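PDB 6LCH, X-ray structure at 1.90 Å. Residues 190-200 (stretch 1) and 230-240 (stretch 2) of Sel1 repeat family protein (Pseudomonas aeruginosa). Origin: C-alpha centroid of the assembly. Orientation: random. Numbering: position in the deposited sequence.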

# COMPACT_ATOMS: atom_id res chain seq x y z
N TYR A 190 11.66 6.19 4.49
CA TYR A 190 11.17 6.64 3.19
C TYR A 190 11.87 5.89 2.07
O TYR A 190 11.25 5.53 1.06
CB TYR A 190 11.36 8.14 3.03
CG TYR A 190 10.36 9.02 3.76
CD1 TYR A 190 9.00 8.97 3.46
CD2 TYR A 190 10.78 9.92 4.72
CE1 TYR A 190 8.09 9.78 4.13
CE2 TYR A 190 9.89 10.73 5.39
CZ TYR A 190 8.55 10.67 5.09
OH TYR A 190 7.67 11.49 5.77
N GLN A 191 13.18 5.66 2.22
CA GLN A 191 13.93 4.95 1.19
C GLN A 191 13.48 3.50 1.08
O GLN A 191 13.27 2.99 -0.02
CB GLN A 191 15.43 5.04 1.46
CG GLN A 191 16.28 4.69 0.24
CD GLN A 191 17.73 4.43 0.58
OE1 GLN A 191 18.06 4.07 1.70
NE2 GLN A 191 18.61 4.60 -0.41
N VAL A 192 13.33 2.83 2.22
CA VAL A 192 12.81 1.46 2.22
C VAL A 192 11.46 1.40 1.51
O VAL A 192 11.18 0.47 0.75
CB VAL A 192 12.72 0.91 3.66
CG1 VAL A 192 11.84 -0.33 3.71
CG2 VAL A 192 14.10 0.62 4.20
N SER A 193 10.62 2.41 1.75
CA SER A 193 9.34 2.50 1.05
C SER A 193 9.53 2.53 -0.46
O SER A 193 8.80 1.85 -1.19
CB SER A 193 8.59 3.74 1.53
OG SER A 193 7.31 3.82 0.94
N VAL A 194 10.52 3.29 -0.94
CA VAL A 194 10.79 3.35 -2.37
C VAL A 194 11.17 1.97 -2.90
O VAL A 194 10.62 1.50 -3.90
CB VAL A 194 11.90 4.37 -2.67
CG1 VAL A 194 12.21 4.40 -4.16
CG2 VAL A 194 11.49 5.75 -2.17
N SER A 195 12.10 1.29 -2.22
CA SER A 195 12.53 -0.04 -2.65
C SER A 195 11.40 -1.06 -2.66
O SER A 195 11.56 -2.13 -3.25
CB SER A 195 13.67 -0.54 -1.76
OG SER A 195 13.24 -0.74 -0.43
N GLN A 196 10.27 -0.75 -2.03
CA GLN A 196 9.10 -1.62 -2.02
C GLN A 196 8.02 -1.17 -3.00
O GLN A 196 6.90 -1.69 -2.94
CB GLN A 196 8.51 -1.71 -0.61
CG GLN A 196 9.43 -2.30 0.43
CD GLN A 196 8.99 -1.95 1.83
OE1 GLN A 196 8.22 -1.01 2.02
NE2 GLN A 196 9.48 -2.70 2.81
N GLY A 197 8.33 -0.25 -3.90
CA GLY A 197 7.34 0.27 -4.81
C GLY A 197 6.64 1.52 -4.34
O GLY A 197 5.58 1.87 -4.88
N GLY A 198 7.19 2.21 -3.34
CA GLY A 198 6.57 3.41 -2.83
C GLY A 198 6.63 4.58 -3.79
O GLY A 198 7.70 5.15 -4.01
N LYS A 199 5.47 4.91 -4.36
CA LYS A 199 5.35 6.06 -5.26
C LYS A 199 5.52 7.37 -4.50
O LYS A 199 6.34 8.22 -4.87
CB LYS A 199 3.99 6.01 -5.96
CG LYS A 199 3.59 7.28 -6.67
CD LYS A 199 3.32 7.04 -8.14
CE LYS A 199 2.03 6.29 -8.40
NZ LYS A 199 0.84 7.16 -8.27
N SER A 200 4.74 7.56 -3.43
CA SER A 200 4.78 8.81 -2.68
C SER A 200 6.14 9.05 -2.04
O SER A 200 6.57 10.20 -1.92
CB SER A 200 3.68 8.81 -1.63
OG SER A 200 3.45 10.12 -1.13
N ALA A 230 17.54 10.51 -9.54
CA ALA A 230 17.43 9.06 -9.33
C ALA A 230 16.11 8.70 -8.67
O ALA A 230 15.54 7.64 -8.97
CB ALA A 230 18.61 8.56 -8.50
N TYR A 231 15.61 9.57 -7.79
CA TYR A 231 14.34 9.29 -7.14
C TYR A 231 13.16 9.68 -8.02
O TYR A 231 12.20 8.91 -8.13
CB TYR A 231 14.28 10.01 -5.79
CG TYR A 231 15.10 9.30 -4.74
CD1 TYR A 231 14.76 8.02 -4.32
CD2 TYR A 231 16.22 9.90 -4.19
CE1 TYR A 231 15.51 7.37 -3.37
CE2 TYR A 231 16.98 9.26 -3.24
CZ TYR A 231 16.62 7.99 -2.83
OH TYR A 231 17.37 7.34 -1.88
N TYR A 232 13.22 10.84 -8.66
CA TYR A 232 12.11 11.23 -9.53
C TYR A 232 11.96 10.26 -10.70
O TYR A 232 10.83 10.02 -11.15
CB TYR A 232 12.29 12.65 -10.07
CG TYR A 232 11.03 13.16 -10.70
CD1 TYR A 232 9.92 13.48 -9.92
CD2 TYR A 232 10.91 13.30 -12.08
CE1 TYR A 232 8.75 13.94 -10.49
CE2 TYR A 232 9.74 13.76 -12.66
CZ TYR A 232 8.67 14.08 -11.86
OH TYR A 232 7.50 14.54 -12.42
N SER A 233 13.06 9.70 -11.19
CA SER A 233 12.98 8.71 -12.26
C SER A 233 12.33 7.42 -11.76
O SER A 233 11.56 6.79 -12.49
CB SER A 233 14.37 8.43 -12.83
OG SER A 233 14.30 7.45 -13.86
N ILE A 234 12.65 7.02 -10.53
CA ILE A 234 11.96 5.87 -9.93
C ILE A 234 10.48 6.18 -9.78
O ILE A 234 9.62 5.33 -10.06
CB ILE A 234 12.61 5.51 -8.58
CG1 ILE A 234 13.90 4.73 -8.78
CG2 ILE A 234 11.63 4.73 -7.70
CD1 ILE A 234 14.76 4.65 -7.53
N TYR A 235 10.16 7.40 -9.36
CA TYR A 235 8.76 7.80 -9.28
C TYR A 235 8.09 7.74 -10.64
O TYR A 235 6.93 7.35 -10.75
CB TYR A 235 8.65 9.21 -8.67
CG TYR A 235 7.39 9.93 -9.07
CD1 TYR A 235 7.38 10.81 -10.14
CD2 TYR A 235 6.20 9.74 -8.38
CE1 TYR A 235 6.24 11.48 -10.52
CE2 TYR A 235 5.04 10.41 -8.75
CZ TYR A 235 5.08 11.28 -9.82
OH TYR A 235 3.94 11.95 -10.21
N LYS A 236 8.80 8.13 -11.70
CA LYS A 236 8.20 8.01 -13.03
C LYS A 236 8.04 6.55 -13.43
O LYS A 236 7.02 6.18 -14.02
CB LYS A 236 9.02 8.79 -14.06
CG LYS A 236 8.94 10.29 -13.87
CD LYS A 236 7.50 10.73 -13.76
CE LYS A 236 7.00 11.24 -15.09
NZ LYS A 236 5.54 11.54 -15.05
N LYS A 237 9.02 5.71 -13.08
CA LYS A 237 8.94 4.30 -13.43
C LYS A 237 7.76 3.61 -12.74
O LYS A 237 7.04 2.82 -13.37
CB LYS A 237 10.26 3.62 -13.09
CG LYS A 237 10.44 2.20 -13.55
CD LYS A 237 10.60 2.05 -15.07
CE LYS A 237 9.96 0.72 -15.56
NZ LYS A 237 8.45 0.76 -15.51
N LEU A 238 7.54 3.91 -11.46
CA LEU A 238 6.43 3.29 -10.74
C LEU A 238 5.09 3.88 -11.17
O LEU A 238 4.06 3.21 -11.07
CB LEU A 238 6.60 3.47 -9.23
CG LEU A 238 7.63 2.63 -8.49
CD1 LEU A 238 7.95 3.28 -7.16
CD2 LEU A 238 7.10 1.22 -8.29
N GLU A 239 5.09 5.13 -11.63
CA GLU A 239 3.88 5.74 -12.15
C GLU A 239 3.40 5.05 -13.43
O GLU A 239 2.19 4.94 -13.65
CB GLU A 239 4.13 7.22 -12.38
CG GLU A 239 3.01 7.98 -12.96
CD GLU A 239 3.07 9.42 -12.48
OE1 GLU A 239 3.33 9.63 -11.29
OE2 GLU A 239 2.92 10.36 -13.28
N ALA A 240 4.31 4.57 -14.26
CA ALA A 240 3.85 3.79 -15.40
C ALA A 240 3.61 2.33 -15.01
O ALA A 240 2.67 1.70 -15.52
CB ALA A 240 4.85 3.89 -16.55

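The two stretches meet mainly through apolar packing, with a single weak polar link at one end. Helix 190-195 and helix 230-240 run in broadly the same direction, their axes 39° apart and 11.7 Å from each other at closest approach. The turn after the first helix and the start of the next, 199-200, complete the contact, and 437 Å² is buried in all, counting both sides. The backbones come nearest at this later end: the CA atoms of K199 and Y235 are 5.6 Å apart, whereas those of V194 and I234 are separated by 8.1 Å. Side chains therefore fill the gap between the helices, while the turn can bring its main chain directly against stretch 2.

Apolar contacts follow that division. V194 directs its CA-to-CB bond toward stretch 2, as does I234, and the two branched side chains meet with V194 CG1 3.6 Å from I234 CG2. The same V194 CG1 lies 4.4 Å from Y231 CD1, near the plane of the tyrosine ring and so at its edge. A short, branched residue suits this site because one methyl group reaches both neighbors.

L238 has the largest area covered by the other stretch in its helix, 75 Å², and with chi1 at -75° (m) and chi2 at 161° (t) it sets CD1 against backbone. This methyl is 3.6 Å from G197 C, 3.7 Å from G198 O and 4.1 Å from K199 N. These are packing distances between a methyl group and main-chain atoms. G197 has phi/psi of 93/16, a conformation in which a CB would be jammed against the preceding carbonyl oxygen; the backbone itself thus calls for glycine. At G198 the constraint comes from within stretch 1: an ideal CB would lie 2.4 Å from S193 OG. The turn is held by hydrogen bonds from G197 N to V194 O (2.9 Å) and from G198 N to S193 O (2.7 Å), and G198 occupies the N-cap position of the following helix.

The hydrogen bond across the stretches runs from Q191 NE2 to Y231 OH. At 3.3 Å, with an N-H...acceptor angle of 125°, it is weak. Both CA-to-CB bonds point sideways, but the side chains are long enough for their ends to come nearer; Q191 is extended, with chi1 and chi2 both t. Q191 NE2 also hydrogen-bonds elsewhere in the structure.

At the exposed margin, K199 contributes chiefly its aliphatic chain. Its CD lies 3.8 Å from Y235 CE2, in an oblique approach to the ring, and 4.1 Å from E239 OE1. The other stretch covers 93 Å² of this lysine although it remains exposed overall, a combination suited to a long chain with a charged end. No salt bridge links K199 to E239; the glutamate instead pairs within its own helix, where K236 NZ and E239 OE2 form a salt bridge at 3.4 Å.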